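Local coordinates for protein acetyltransferase, GNAT family (Bacillus anthracis str. Sterne, PDB 3FBU) that probably transfers an acetyl group from acetyl-coenzyme A to an acceptor that has not been established, and binds coenzyme A as a GNAT-family acetyltransferase, at residues A[29-32]-A[33-36]; A[92-96]-A[97-101]; A[126-129]-A[130-133]. One frame throughout, in Å; residues are numbered along the deposited sequence.

Interaction 1: residues A[29-32]-A[33-36]; sequences DVMK and YIPE
The ring of Tyr33 carries the methylene chain of the residue before it on one face: Lys32 CG stands 3.7 Å from the ring centroid and only 12° off the normal, a CH-pi contact close to the middle of the ring. Lys32 chi1 (159°) swings CG opposite the backbone N and over this face; the bend at chi2 (94°) then turns CD and CE along the ring, bringing CE to 4.2 Å from Tyr33 OH. Asn128 lies on the opposite side of the ring plane, displaced past the CD2/CE2 rim, and Glu127 touches the phenol end. Behind this pair the backbone makes two type I turns that share Met31 and Lys32, from Asp29 to Lys32 and from Met31 to Ile34. The second is closed by Ile34 N on Met31 O at 3.1 Å. Across it, Met31 SD rests on Ile34 CG1 at 3.7 Å, and Met31 CE lies against the other branch, CG2. A water ties the turns together, donating to Val30 O (2.7 Å) and accepting from Tyr33 N (2.9 Å). The double turn belongs to the loop between helix 18-25 and helix 41-50, where Val30 lines the coenzyme A pocket and packs on Pro92, beyond strand 83-90, and Asp29 OD1 makes a salt bridge to Lys16 of the second subunit.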
# COMPACT_ATOMS: atom_id res chain seq x y z
N ASP A 29 -5.67 12.00 -2.23
CA ASP A 29 -5.39 10.60 -1.99
C ASP A 29 -5.87 10.20 -0.59
O ASP A 29 -6.48 9.15 -0.43
CB ASP A 29 -3.91 10.29 -2.14
CG ASP A 29 -3.46 10.34 -3.60
OD1 ASP A 29 -4.30 10.06 -4.51
OD2 ASP A 29 -2.26 10.67 -3.84
N VAL A 30 -5.63 11.06 0.40
CA VAL A 30 -6.11 10.78 1.77
C VAL A 30 -7.63 10.65 1.84
O VAL A 30 -8.13 9.76 2.51
CB VAL A 30 -5.64 11.85 2.78
CG1 VAL A 30 -6.32 11.64 4.16
CG2 VAL A 30 -4.13 11.84 2.89
N MET A 31 -8.34 11.53 1.15
CA MET A 31 -9.80 11.64 1.29
C MET A 31 -10.58 10.88 0.20
O MET A 31 -11.79 11.02 0.11
CB MET A 31 -10.20 13.13 1.34
CG MET A 31 -9.46 13.92 2.44
SD MET A 31 -9.93 13.45 4.15
CE MET A 31 -11.33 14.51 4.43
N LYS A 32 -9.89 10.05 -0.57
CA LYS A 32 -10.49 9.19 -1.62
C LYS A 32 -11.73 8.42 -1.14
O LYS A 32 -12.76 8.40 -1.83
CB LYS A 32 -9.42 8.22 -2.12
CG LYS A 32 -9.91 6.94 -2.81
CD LYS A 32 -9.98 7.08 -4.30
CE LYS A 32 -10.33 5.74 -4.96
NZ LYS A 32 -10.70 5.95 -6.39
N TYR A 33 -11.66 7.81 0.04
CA TYR A 33 -12.77 7.01 0.56
C TYR A 33 -13.62 7.72 1.56
O TYR A 33 -14.47 7.15 2.15
CB TYR A 33 -12.29 5.70 1.15
CG TYR A 33 -11.61 4.83 0.18
CD1 TYR A 33 -12.32 4.14 -0.77
CD2 TYR A 33 -10.25 4.69 0.20
CE1 TYR A 33 -11.69 3.34 -1.66
CE2 TYR A 33 -9.63 3.89 -0.68
CZ TYR A 33 -10.36 3.23 -1.61
OH TYR A 33 -9.73 2.45 -2.48
N ILE A 34 -13.34 8.98 1.79
CA ILE A 34 -14.09 9.73 2.73
C ILE A 34 -15.23 10.35 1.93
O ILE A 34 -15.01 10.88 0.88
CB ILE A 34 -13.28 10.87 3.34
CG1 ILE A 34 -12.01 10.41 4.04
CG2 ILE A 34 -14.10 11.66 4.26
CD1 ILE A 34 -12.07 9.21 4.78
N PRO A 35 -16.45 10.20 2.39
CA PRO A 35 -17.58 10.71 1.63
C PRO A 35 -17.39 12.16 1.14
O PRO A 35 -17.54 12.39 -0.02
CB PRO A 35 -18.75 10.56 2.61
CG PRO A 35 -18.36 9.50 3.51
CD PRO A 35 -16.88 9.62 3.67
N GLU A 36 -17.02 13.10 2.00
CA GLU A 36 -16.84 14.51 1.56
C GLU A 36 -15.83 14.71 0.41
O GLU A 36 -15.97 15.64 -0.41
CB GLU A 36 -16.45 15.40 2.75
CG GLU A 36 -17.59 16.33 3.24
CD GLU A 36 -17.40 16.82 4.68
OE1 GLU A 36 -17.05 15.97 5.55
OE2 GLU A 36 -17.62 18.03 4.95
O HOH W 1 -9.45 7.50 1.91

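Interaction 2: residues A[92-96]-A[97-101]. With COA (coenzyme A), chain C.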
# COMPACT_ATOMS: atom_id res chain seq x y z
N PRO A 92 -0.27 11.24 5.48
CA PRO A 92 0.58 10.29 4.73
C PRO A 92 2.06 10.36 5.08
O PRO A 92 2.77 9.37 4.91
CB PRO A 92 0.39 10.68 3.27
CG PRO A 92 -0.71 11.65 3.20
CD PRO A 92 -1.08 12.10 4.60
N LYS A 93 2.54 11.50 5.57
CA LYS A 93 3.94 11.56 6.05
C LYS A 93 4.21 10.54 7.12
O LYS A 93 5.37 10.17 7.35
CB LYS A 93 4.30 12.93 6.60
CG LYS A 93 4.31 14.00 5.58
CD LYS A 93 4.48 15.34 6.25
CE LYS A 93 4.34 16.47 5.26
NZ LYS A 93 5.32 16.36 4.14
N TYR A 94 3.16 10.11 7.82
CA TYR A 94 3.35 9.23 8.98
C TYR A 94 2.74 7.83 8.82
O TYR A 94 2.64 7.09 9.79
CB TYR A 94 2.81 9.94 10.23
CG TYR A 94 3.49 11.27 10.43
CD1 TYR A 94 4.71 11.35 11.10
CD2 TYR A 94 2.94 12.44 9.92
CE1 TYR A 94 5.36 12.56 11.27
CE2 TYR A 94 3.60 13.67 10.07
CZ TYR A 94 4.80 13.71 10.75
OH TYR A 94 5.45 14.91 10.92
N PHE A 95 2.38 7.47 7.60
CA PHE A 95 1.83 6.14 7.32
C PHE A 95 2.84 5.01 7.57
O PHE A 95 4.07 5.20 7.51
CB PHE A 95 1.39 6.02 5.85
CG PHE A 95 0.12 6.76 5.50
CD1 PHE A 95 -0.66 7.38 6.47
CD2 PHE A 95 -0.31 6.80 4.18
CE1 PHE A 95 -1.84 8.03 6.11
CE2 PHE A 95 -1.49 7.45 3.83
CZ PHE A 95 -2.25 8.08 4.81
N ASN A 96 2.28 3.83 7.83
CA ASN A 96 3.02 2.59 7.87
C ASN A 96 4.08 2.56 8.95
O ASN A 96 5.11 1.90 8.80
CB ASN A 96 3.62 2.32 6.48
CG ASN A 96 2.54 2.21 5.42
OD1 ASN A 96 1.55 1.52 5.61
ND2 ASN A 96 2.72 2.90 4.31
N LYS A 97 3.82 3.29 10.03
CA LYS A 97 4.61 3.21 11.25
C LYS A 97 3.80 2.64 12.42
O LYS A 97 4.31 2.50 13.52
CB LYS A 97 5.17 4.58 11.60
CG LYS A 97 6.00 5.22 10.48
CD LYS A 97 6.16 6.74 10.74
CE LYS A 97 6.87 7.45 9.57
NZ LYS A 97 8.22 6.83 9.31
N GLY A 98 2.55 2.24 12.18
CA GLY A 98 1.76 1.67 13.25
C GLY A 98 0.99 2.66 14.10
O GLY A 98 0.40 2.28 15.11
N TYR A 99 0.96 3.91 13.68
CA TYR A 99 0.30 4.93 14.48
C TYR A 99 -1.22 4.73 14.54
O TYR A 99 -1.80 4.86 15.61
CB TYR A 99 0.62 6.33 13.97
CG TYR A 99 2.08 6.73 14.17
CD1 TYR A 99 2.78 6.37 15.31
CD2 TYR A 99 2.73 7.51 13.23
CE1 TYR A 99 4.11 6.77 15.50
CE2 TYR A 99 4.03 7.92 13.41
CZ TYR A 99 4.72 7.54 14.54
OH TYR A 99 6.03 7.93 14.70
N ALA A 100 -1.84 4.48 13.39
CA ALA A 100 -3.31 4.31 13.37
C ALA A 100 -3.68 3.14 14.25
O ALA A 100 -4.60 3.23 15.06
CB ALA A 100 -3.87 4.15 11.97
N SER A 101 -2.96 2.02 14.10
CA SER A 101 -3.32 0.84 14.89
C SER A 101 -3.09 1.05 16.37
O SER A 101 -3.92 0.64 17.19
CB SER A 101 -2.55 -0.40 14.41
OG SER A 101 -2.74 -0.58 13.01
N1A COA C . -1.48 -2.95 0.64
C2A COA C . -1.48 -3.86 1.66
N3A COA C . -1.21 -3.47 2.95
C4A COA C . -0.96 -2.15 3.19
C5A COA C . -0.96 -1.21 2.18
C6A COA C . -1.24 -1.61 0.87
N6A COA C . -1.28 -0.74 -0.13
N7A COA C . -0.67 -0.02 2.72
C8A COA C . -0.48 -0.17 4.05
N9A COA C . -0.65 -1.50 4.35
C1B COA C . -0.70 -2.15 5.67
C2B COA C . 0.57 -1.93 6.49
O2B COA C . 1.60 -2.85 6.14
C3B COA C . 0.01 -2.15 7.88
O3B COA C . -0.07 -3.53 8.18
P3B COA C . 1.10 -4.36 8.93
O7A COA C . 0.60 -5.69 9.39
O8A COA C . 2.25 -4.49 7.96
O9A COA C . 1.51 -3.53 10.13
C4B COA C . -1.40 -1.56 7.80
O4B COA C . -1.76 -1.62 6.44
C5B COA C . -1.48 -0.11 8.26
O5B COA C . -1.27 -0.10 9.66
P1A COA C . -0.81 1.23 10.41
O1A COA C . 0.66 1.48 10.13
O2A COA C . -1.13 1.12 11.85
O3A COA C . -1.77 2.33 9.73
P2A COA C . -1.36 3.83 9.30
O4A COA C . -0.77 4.54 10.50
O5A COA C . -0.46 3.76 8.06
O6A COA C . -2.81 4.43 8.90
CBP COA C . -4.83 4.62 7.65
CCP COA C . -3.79 3.66 8.22
CDP COA C . -5.30 5.47 8.85
CEP COA C . -5.92 3.71 7.08
CAP COA C . -4.19 5.50 6.55
OAP COA C . -3.82 4.73 5.42
C9P COA C . -5.11 6.57 6.04
O9P COA C . -5.30 7.72 6.76
N8P COA C . -5.82 6.36 4.92
C7P COA C . -6.59 7.44 4.30
C6P COA C . -7.88 7.75 5.04
C5P COA C . -8.82 6.54 5.07
O5P COA C . -9.14 5.91 4.03
N4P COA C . -9.29 6.23 6.26
C3P COA C . -10.10 5.03 6.48
C2P COA C . -11.56 5.17 6.11
S1P COA C . -12.49 3.70 6.61
O HOH W 2 1.68 5.05 11.04
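This is a local contact at the start of a helix, in which Tyr94 and Tyr99 meet across the pyrophosphate-binding loop of the GNAT fold; Gly98 is the N-cap residue of helix 99-114. The loop matches the G-x-G/A part of the family pattern Q/R-x-x-G-x-G/A at Gly98 and Ala100 but has Phe95 in the first position. Tyr94 CB touches the edge of the Tyr99 ring, 3.9 Å from CD2, while Lys97 runs back across the turn to bring CD within 3.7 Å of Tyr94 O. The loop's main work is done by backbone N-H groups. Asn96 N gives a nearly straight bond to COA O5A (2.8 Å, 171°), Gly98 N reaches COA O1A, Ala100 N reaches COA O4A, and Ser101 grips COA O2A twice, through N and through OG (2.6 Å). A central water donates to Tyr94 O and COA O4A and accepts from Lys97 N and Tyr99 N. Pro92 CA sits 3.3 Å above the centre of the Phe95 ring; COA OAP lies over the opposite face, offset toward the rim. The helix start would probably add favourable polarity for the diphosphate. The loop leaves strand 83-90 and enters helix 99-114, whose Ala100 and Ser101 touch Val134 of helix 129-137.

Interaction 3: residues A[126-129]-A[130-133]. With COA (coenzyme A), chain C.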
# COMPACT_ATOMS: atom_id res chain seq x y z
N PRO A 126 -13.60 -2.48 0.35
CA PRO A 126 -12.64 -3.61 0.21
C PRO A 126 -11.34 -3.22 -0.46
O PRO A 126 -10.32 -3.83 -0.19
CB PRO A 126 -13.42 -4.63 -0.62
CG PRO A 126 -14.87 -4.33 -0.29
CD PRO A 126 -14.90 -2.82 -0.27
N GLU A 127 -11.39 -2.18 -1.28
CA GLU A 127 -10.23 -1.64 -1.97
C GLU A 127 -9.28 -0.90 -1.01
O GLU A 127 -8.12 -0.65 -1.35
CB GLU A 127 -10.69 -0.67 -3.07
CG GLU A 127 -11.50 -1.30 -4.22
CD GLU A 127 -12.97 -1.60 -3.88
OE1 GLU A 127 -13.51 -1.08 -2.87
OE2 GLU A 127 -13.59 -2.38 -4.67
N ASN A 128 -9.78 -0.55 0.19
CA ASN A 128 -9.02 0.26 1.13
C ASN A 128 -8.21 -0.62 2.07
O ASN A 128 -8.51 -0.72 3.27
CB ASN A 128 -9.96 1.22 1.90
CG ASN A 128 -9.19 2.34 2.62
OD1 ASN A 128 -7.96 2.32 2.67
ND2 ASN A 128 -9.92 3.29 3.19
N THR A 129 -7.18 -1.24 1.51
CA THR A 129 -6.43 -2.28 2.20
C THR A 129 -5.86 -1.85 3.54
O THR A 129 -5.99 -2.57 4.51
CB THR A 129 -5.29 -2.85 1.32
OG1 THR A 129 -5.74 -3.00 -0.02
CG2 THR A 129 -4.86 -4.18 1.88
N PRO A 130 -5.22 -0.67 3.61
CA PRO A 130 -4.66 -0.33 4.92
C PRO A 130 -5.70 -0.15 6.01
O PRO A 130 -5.42 -0.41 7.17
CB PRO A 130 -3.93 0.99 4.68
CG PRO A 130 -4.14 1.35 3.34
CD PRO A 130 -4.95 0.38 2.61
N SER A 131 -6.90 0.29 5.62
CA SER A 131 -7.97 0.50 6.61
C SER A 131 -8.42 -0.82 7.21
O SER A 131 -8.46 -0.96 8.44
CB SER A 131 -9.15 1.25 6.00
OG SER A 131 -9.98 1.73 7.07
N TYR A 132 -8.72 -1.82 6.39
CA TYR A 132 -9.16 -3.08 6.99
C TYR A 132 -8.01 -3.82 7.65
O TYR A 132 -8.25 -4.56 8.59
CB TYR A 132 -10.03 -3.93 6.07
CG TYR A 132 -9.34 -4.63 4.95
CD1 TYR A 132 -8.59 -5.77 5.19
CD2 TYR A 132 -9.48 -4.19 3.63
CE1 TYR A 132 -7.97 -6.44 4.15
CE2 TYR A 132 -8.87 -4.86 2.60
CZ TYR A 132 -8.12 -6.00 2.88
OH TYR A 132 -7.47 -6.69 1.87
N ARG A 133 -6.76 -3.53 7.25
CA ARG A 133 -5.64 -4.08 7.99
C ARG A 133 -5.55 -3.52 9.40
O ARG A 133 -5.27 -4.26 10.33
CB ARG A 133 -4.33 -3.95 7.22
CG ARG A 133 -4.18 -5.03 6.15
CD ARG A 133 -4.03 -6.43 6.78
NE ARG A 133 -2.90 -6.51 7.71
CZ ARG A 133 -2.84 -7.22 8.84
NH1 ARG A 133 -3.88 -7.91 9.29
NH2 ARG A 133 -1.73 -7.21 9.57
N1A COA C . -1.48 -2.95 0.64
C2A COA C . -1.48 -3.86 1.66
N3A COA C . -1.21 -3.47 2.95
C4A COA C . -0.96 -2.15 3.19
C5A COA C . -0.96 -1.21 2.18
C6A COA C . -1.24 -1.61 0.87
N6A COA C . -1.28 -0.74 -0.13
N7A COA C . -0.67 -0.02 2.72
C8A COA C . -0.48 -0.17 4.05
N9A COA C . -0.65 -1.50 4.35
C1B COA C . -0.70 -2.15 5.67
C2B COA C . 0.57 -1.93 6.49
O2B COA C . 1.60 -2.85 6.14
C3B COA C . 0.01 -2.15 7.88
O3B COA C . -0.07 -3.53 8.18
P3B COA C . 1.10 -4.36 8.93
O7A COA C . 0.60 -5.69 9.39
O8A COA C . 2.25 -4.49 7.96
O9A COA C . 1.51 -3.53 10.13
C4B COA C . -1.40 -1.56 7.80
O4B COA C . -1.76 -1.62 6.44
C5B COA C . -1.48 -0.11 8.26
O5B COA C . -1.27 -0.10 9.66
P1A COA C . -0.81 1.23 10.41
O1A COA C . 0.66 1.48 10.13
O2A COA C . -1.13 1.12 11.85
O3A COA C . -1.77 2.33 9.73
P2A COA C . -1.36 3.83 9.30
O4A COA C . -0.77 4.54 10.50
O5A COA C . -0.46 3.76 8.06
O6A COA C . -2.81 4.43 8.90
CBP COA C . -4.83 4.62 7.65
CCP COA C . -3.79 3.66 8.22
CDP COA C . -5.30 5.47 8.85
CEP COA C . -5.92 3.71 7.08
CAP COA C . -4.19 5.50 6.55
OAP COA C . -3.82 4.73 5.42
C9P COA C . -5.11 6.57 6.04
O9P COA C . -5.30 7.72 6.76
N8P COA C . -5.82 6.36 4.92
C7P COA C . -6.59 7.44 4.30
C6P COA C . -7.88 7.75 5.04
C5P COA C . -8.82 6.54 5.07
O5P COA C . -9.14 5.91 4.03
N4P COA C . -9.29 6.23 6.26
C3P COA C . -10.10 5.03 6.48
C2P COA C . -11.56 5.17 6.11
S1P COA C . -12.49 3.70 6.61
O HOH W 3 -7.98 -4.65 -0.80
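Asn128 and Ser131 meet at the N-terminus of helix 129-137, where the GNAT fold lays a helix along coenzyme A and Asn128 holds the N-cap position. The Asn128 side chain starts with CB facing Ser131 CB. Its CG comes closer, 3.6 Å from that same Ser131 CB. A chi1 of -165° lays the amide over Ser131 CB and toward the pantetheine arm, from where its two ends go separate ways: OD1 rests on the ring of Pro130, 3.6 Å from Pro130 CD, and ND2 gives a hydrogen bond to COA O5P (2.9 Å, 152°). The backbone carbonyl of Asn128 takes two weak bonds, from Ser131 N and, in the i to i+4 helical pattern, from Tyr132 N; Arg133 N to Thr129 O, 3.0 Å, is the first such bond of full strength.

In Tyr132, chi1 of 74° tucks the ring back over the turn. Thr129 O lies 3.9 Å above the centre of one face of the Tyr132 ring, while Pro126 O meets the edge 3.3 Å from Tyr132 CE2. The Thr129 methyl CG2 lies near the phenol end, 3.6 Å from Tyr132 OH, and also touches adenine C2A, while Pro130 CB and CG approach adenine C8A and N7A. A water in the ring plane joins Pro126 O to Thr129 OG1, with a weak link to Tyr132 OH. Beyond the ring, Tyr160 packs edge-to-face and Arg142 makes a cation-pi contact. Ser131 OG, near the coenzyme's sulfur, is hydrogen-bonded to Trp88 NE1. Arg133 bends at chi2 and chi3 to reach the 3'-phosphate, its NH1 paired with Glu136 in a salt bridge, which probably helps orient the guanidinium group. The other terminal nitrogen, Arg133 NH2, donates in the guanidinium plane to COA O7A at 2.8 Å.

The three contacts follow one another in series along the chain, neither nested nor crossed, and each tightens a short local turn. Interaction 1 folds the loop between helix 18-25 and helix 41-50; interaction 2 carries strand 83-90 into helix 99-114; interaction 3 carries strand 119-124 into helix 129-137. In space they gather round the coenzyme. Val30 against Pro92 is the joint between interactions 1 and 2, and Tyr33 against Asn128 and Glu127 that between interactions 1 and 3. Interactions 2 and 3 do not touch, their nearest atoms being about 5 Å apart, but both bind coenzyme A, which links the two helix starts.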